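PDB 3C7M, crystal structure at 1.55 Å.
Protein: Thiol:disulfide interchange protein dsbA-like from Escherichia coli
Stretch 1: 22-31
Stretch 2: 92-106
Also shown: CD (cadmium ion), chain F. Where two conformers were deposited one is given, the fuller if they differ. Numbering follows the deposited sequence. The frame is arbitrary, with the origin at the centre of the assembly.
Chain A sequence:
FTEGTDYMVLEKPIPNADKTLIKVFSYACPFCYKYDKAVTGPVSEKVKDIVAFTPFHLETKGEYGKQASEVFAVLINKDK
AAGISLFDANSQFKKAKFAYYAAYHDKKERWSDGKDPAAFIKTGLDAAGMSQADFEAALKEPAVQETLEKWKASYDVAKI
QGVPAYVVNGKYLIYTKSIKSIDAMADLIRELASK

Stretch 1, residues 22-31: IKVFSYACPF
Stretch 2 92-106: QFKKAKFAYYAAYHD

Build stretch 1 as an extended strand, Ile-22 to Phe-25, that runs into a type I turn from Ser-26 to Cys-29 and then into a helix beginning at Pro-30. Stretch 2 is helical from Gln-92, with a wider pi-type turn over 102-106. Strand and helix point broadly the same way, at 32°, but their axes come no closer than 14.0 Å, so long side chains must bridge the gap beside the strand. The turn comes nearer: the CA atoms of Tyr-27 and Tyr-101 lie 5.8 Å apart, those of Ala-28 and Tyr-104 6.7 Å.

The turn closes with Cys-29 N to Ser-26 O at 3.1 Å. Ser-26, chi1 t, points away from the helix and uses OG to accept a hydrogen bond from Ala-28 N at 3.0 Å. With Tyr-27 at phi/psi -56/-29 and Ala-28 at -91/5, the carbonyl of Tyr-27 is left available to the helix. His-105 takes it: NE2 donates to Tyr-27 O at 2.9 Å, with an N-H...O angle of 137°. The rotamer of His-105, chi1 m and chi2 -77°, also lets its ND1 bind the cadmium ion at 2.4 Å, so the two ring nitrogens serve different partners. His-105 CE1 lies 3.3 Å from Pro-30 N.

Alternating strand residues point toward the helix. Phe-25, chi1 p and chi2 -68°, carries its ring to Phe-93, CZ to CZ at 4.0 Å; Phe-93, chi1 t, starts sideways but ends nearer the strand, presenting its ring edge. Lys-97 extends t, t, then turns p at chi3, laying CD 4.0 Å from Phe-25 CE2. Lys-23 also bends p at chi3, and its NZ stands 4.4 Å from Lys-97 NZ, a proximity of like charges that contributes no attraction; hydrogen bonding elsewhere in the structure satisfies Lys-23 NZ.

Tyr-101, chi1 m and chi2 -35°, leaves the helix sideways and swings its end toward stretch 1. Tyr-101 OH reaches 3.3 Å from Phe-25 CD2, while Tyr-101 CD1 sits 3.4 Å from Tyr-27 O, and Tyr-27 O lies at the edge of the Tyr-101 ring, near its plane.

Tyr-104 meets two residues of the turn. Its t rotamer, chi2 -84°, offers a ring face to Ala-28, whose CA stands 4.0 Å from the centroid of the Tyr-104 ring, 15° off the normal, in a CH-pi contact; the small CB fits 3.8 Å from Tyr-104 CZ. Tyr-27, chi1 p and chi2 -81°, turns its edge toward that ring, planes at 84° and centroids 5.6 Å apart, while its CB packs 4.1 Å from Tyr-100 CB.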

# COMPACT_ATOMS: atom_id res chain seq x y z
N ILE A 22 -1.98 0.90 8.40
CA ILE A 22 -2.34 0.35 7.10
C ILE A 22 -2.49 1.51 6.13
O ILE A 22 -3.06 2.55 6.46
CB ILE A 22 -3.65 -0.48 7.19
CG1 ILE A 22 -3.36 -1.81 7.89
CG2 ILE A 22 -4.27 -0.70 5.80
CD1 ILE A 22 -4.60 -2.64 8.23
N LYS A 23 -1.92 1.35 4.93
CA LYS A 23 -2.14 2.33 3.88
C LYS A 23 -2.81 1.64 2.70
O LYS A 23 -2.18 0.84 2.00
CB LYS A 23 -0.84 3.00 3.43
CG LYS A 23 -1.09 4.07 2.36
CD LYS A 23 0.16 4.41 1.59
CE LYS A 23 0.63 3.20 0.80
NZ LYS A 23 1.31 3.59 -0.45
N VAL A 24 -4.09 1.92 2.52
CA VAL A 24 -4.80 1.42 1.34
C VAL A 24 -4.41 2.30 0.16
O VAL A 24 -4.49 3.53 0.23
CB VAL A 24 -6.34 1.41 1.54
CG1 VAL A 24 -7.01 0.78 0.32
CG2 VAL A 24 -6.70 0.64 2.81
N PHE A 25 -3.94 1.68 -0.91
CA PHE A 25 -3.48 2.45 -2.07
C PHE A 25 -3.75 1.71 -3.36
O PHE A 25 -4.10 0.53 -3.35
CB PHE A 25 -1.99 2.80 -1.94
CG PHE A 25 -1.07 1.67 -2.28
CD1 PHE A 25 -1.00 0.52 -1.47
CD2 PHE A 25 -0.29 1.72 -3.43
CE1 PHE A 25 -0.15 -0.54 -1.80
CE2 PHE A 25 0.55 0.66 -3.76
CZ PHE A 25 0.62 -0.46 -2.94
N SER A 26 -3.58 2.43 -4.47
CA SER A 26 -3.63 1.82 -5.81
C SER A 26 -2.50 2.38 -6.65
O SER A 26 -2.23 3.58 -6.59
CB SER A 26 -4.96 2.15 -6.50
OG SER A 26 -4.89 1.87 -7.89
N TYR A 27 -1.87 1.52 -7.44
CA TYR A 27 -0.83 1.97 -8.37
C TYR A 27 -1.37 3.08 -9.30
O TYR A 27 -0.60 3.94 -9.76
CB TYR A 27 -0.30 0.79 -9.19
CG TYR A 27 -1.23 0.38 -10.31
CD1 TYR A 27 -2.34 -0.42 -10.07
CD2 TYR A 27 -1.00 0.83 -11.62
CE1 TYR A 27 -3.21 -0.77 -11.10
CE2 TYR A 27 -1.86 0.48 -12.65
CZ TYR A 27 -2.95 -0.31 -12.39
OH TYR A 27 -3.78 -0.66 -13.42
N ALA A 28 -2.67 3.05 -9.57
CA ALA A 28 -3.28 3.94 -10.57
C ALA A 28 -3.78 5.27 -9.99
O ALA A 28 -4.38 6.08 -10.69
CB ALA A 28 -4.41 3.22 -11.29
N CYS A 29 -3.51 5.49 -8.70
CA CYS A 29 -4.02 6.68 -8.04
C CYS A 29 -2.94 7.75 -7.95
O CYS A 29 -1.89 7.53 -7.35
CB CYS A 29 -4.54 6.34 -6.65
SG CYS A 29 -4.95 7.83 -5.70
N PRO A 30 -3.20 8.93 -8.56
CA PRO A 30 -2.16 9.97 -8.57
C PRO A 30 -1.79 10.51 -7.18
O PRO A 30 -0.61 10.81 -6.94
CB PRO A 30 -2.78 11.07 -9.44
CG PRO A 30 -4.24 10.86 -9.34
CD PRO A 30 -4.43 9.37 -9.25
N PHE A 31 -2.77 10.63 -6.29
CA PHE A 31 -2.51 11.08 -4.92
C PHE A 31 -1.71 10.05 -4.11
O PHE A 31 -0.87 10.43 -3.29
CB PHE A 31 -3.80 11.49 -4.21
CG PHE A 31 -4.21 12.92 -4.47
CD1 PHE A 31 -3.73 13.95 -3.67
CD2 PHE A 31 -5.08 13.23 -5.51
CE1 PHE A 31 -4.11 15.27 -3.91
CE2 PHE A 31 -5.46 14.54 -5.76
CZ PHE A 31 -4.97 15.57 -4.95
N GLN A 92 12.29 -5.03 -2.53
CA GLN A 92 11.77 -5.36 -3.86
C GLN A 92 10.37 -4.77 -4.07
O GLN A 92 10.05 -4.31 -5.17
CB GLN A 92 11.78 -6.87 -4.07
CG GLN A 92 13.20 -7.42 -4.22
CD GLN A 92 13.23 -8.92 -4.45
OE1 GLN A 92 13.06 -9.70 -3.51
NE2 GLN A 92 13.45 -9.33 -5.69
N PHE A 93 9.56 -4.77 -3.02
CA PHE A 93 8.24 -4.14 -3.10
C PHE A 93 8.38 -2.67 -3.48
O PHE A 93 7.70 -2.19 -4.40
CB PHE A 93 7.47 -4.27 -1.78
CG PHE A 93 6.31 -3.32 -1.66
CD1 PHE A 93 5.14 -3.51 -2.39
CD2 PHE A 93 6.39 -2.22 -0.81
CE1 PHE A 93 4.08 -2.64 -2.28
CE2 PHE A 93 5.32 -1.34 -0.68
CZ PHE A 93 4.16 -1.55 -1.43
N LYS A 94 9.27 -1.95 -2.79
CA LYS A 94 9.48 -0.54 -3.05
C LYS A 94 9.86 -0.29 -4.52
O LYS A 94 9.33 0.61 -5.17
CB LYS A 94 10.56 0.01 -2.13
CG LYS A 94 10.80 1.48 -2.30
CD LYS A 94 11.73 2.03 -1.23
CE LYS A 94 12.25 3.39 -1.64
NZ LYS A 94 12.89 4.07 -0.48
N LYS A 95 10.75 -1.13 -5.04
CA LYS A 95 11.20 -0.99 -6.42
C LYS A 95 10.04 -1.18 -7.40
O LYS A 95 9.88 -0.39 -8.33
CB LYS A 95 12.32 -1.98 -6.71
CG LYS A 95 13.62 -1.65 -5.98
CD LYS A 95 14.70 -2.67 -6.27
CE LYS A 95 15.98 -2.35 -5.50
NZ LYS A 95 17.00 -3.42 -5.73
N ALA A 96 9.25 -2.23 -7.19
CA ALA A 96 8.11 -2.47 -8.06
C ALA A 96 7.07 -1.35 -7.96
O ALA A 96 6.55 -0.89 -8.98
CB ALA A 96 7.46 -3.82 -7.75
N LYS A 97 6.79 -0.91 -6.73
CA LYS A 97 5.78 0.12 -6.51
C LYS A 97 6.13 1.40 -7.25
O LYS A 97 5.30 1.97 -7.96
CB LYS A 97 5.60 0.39 -5.01
CG LYS A 97 4.57 1.48 -4.70
CD LYS A 97 4.41 1.73 -3.19
CE LYS A 97 5.73 1.98 -2.50
NZ LYS A 97 5.56 2.66 -1.16
N PHE A 98 7.37 1.84 -7.13
CA PHE A 98 7.75 3.07 -7.81
C PHE A 98 7.88 2.91 -9.32
O PHE A 98 7.64 3.87 -10.06
CB PHE A 98 8.96 3.73 -7.17
CG PHE A 98 8.60 4.47 -5.92
CD1 PHE A 98 7.93 5.70 -5.99
CD2 PHE A 98 8.88 3.93 -4.67
CE1 PHE A 98 7.57 6.37 -4.84
CE2 PHE A 98 8.53 4.62 -3.52
CZ PHE A 98 7.89 5.84 -3.60
N ALA A 99 8.21 1.70 -9.77
CA ALA A 99 8.24 1.42 -11.20
C ALA A 99 6.84 1.56 -11.80
O ALA A 99 6.68 2.13 -12.88
CB ALA A 99 8.80 0.03 -11.47
N TYR A 100 5.83 1.04 -11.09
CA TYR A 100 4.45 1.17 -11.57
C TYR A 100 3.97 2.61 -11.53
O TYR A 100 3.31 3.06 -12.45
CB TYR A 100 3.49 0.26 -10.79
CG TYR A 100 3.62 -1.19 -11.18
CD1 TYR A 100 3.53 -1.58 -12.52
CD2 TYR A 100 3.81 -2.17 -10.22
CE1 TYR A 100 3.64 -2.93 -12.88
CE2 TYR A 100 3.93 -3.50 -10.57
CZ TYR A 100 3.84 -3.88 -11.90
OH TYR A 100 3.96 -5.22 -12.24
N TYR A 101 4.28 3.32 -10.45
CA TYR A 101 3.88 4.72 -10.38
C TYR A 101 4.51 5.51 -11.53
O TYR A 101 3.82 6.28 -12.20
CB TYR A 101 4.33 5.34 -9.06
CG TYR A 101 3.48 5.07 -7.83
CD1 TYR A 101 2.08 4.96 -7.89
CD2 TYR A 101 4.09 5.00 -6.58
CE1 TYR A 101 1.33 4.75 -6.73
CE2 TYR A 101 3.36 4.79 -5.43
CZ TYR A 101 1.98 4.67 -5.51
OH TYR A 101 1.25 4.48 -4.35
N ALA A 102 5.81 5.31 -11.77
CA ALA A 102 6.50 6.03 -12.85
C ALA A 102 5.92 5.66 -14.21
O ALA A 102 5.65 6.54 -15.04
CB ALA A 102 8.00 5.77 -12.82
N ALA A 103 5.71 4.37 -14.45
CA ALA A 103 5.17 3.92 -15.73
C ALA A 103 3.78 4.50 -15.98
O ALA A 103 3.53 5.09 -17.02
CB ALA A 103 5.15 2.39 -15.81
N TYR A 104 2.88 4.33 -15.02
CA TYR A 104 1.49 4.74 -15.18
C TYR A 104 1.33 6.27 -15.22
O TYR A 104 0.66 6.79 -16.11
CB TYR A 104 0.62 4.13 -14.08
CG TYR A 104 -0.85 4.44 -14.23
CD1 TYR A 104 -1.37 5.63 -13.74
CD2 TYR A 104 -1.71 3.55 -14.85
CE1 TYR A 104 -2.72 5.94 -13.87
CE2 TYR A 104 -3.07 3.84 -15.00
CZ TYR A 104 -3.56 5.04 -14.50
OH TYR A 104 -4.90 5.35 -14.63
N HIS A 105 1.92 6.97 -14.25
CA HIS A 105 1.67 8.40 -14.07
C HIS A 105 2.62 9.29 -14.84
O HIS A 105 2.21 10.31 -15.39
CB HIS A 105 1.66 8.76 -12.58
CG HIS A 105 0.60 8.05 -11.80
ND1 HIS A 105 -0.72 8.43 -11.83
CD2 HIS A 105 0.67 6.97 -10.98
CE1 HIS A 105 -1.43 7.62 -11.06
NE2 HIS A 105 -0.61 6.73 -10.53
N ASP A 106 3.90 8.93 -14.87
CA ASP A 106 4.88 9.77 -15.55
C ASP A 106 4.96 9.46 -17.04
O ASP A 106 5.04 10.38 -17.86
CB ASP A 106 6.26 9.65 -14.89
CG ASP A 106 6.25 10.05 -13.41
OD1 ASP A 106 5.45 10.93 -13.02
OD2 ASP A 106 7.04 9.46 -12.65
CD CD F . -1.71 10.09 -13.27
O HOH W 1 -0.63 12.15 -12.89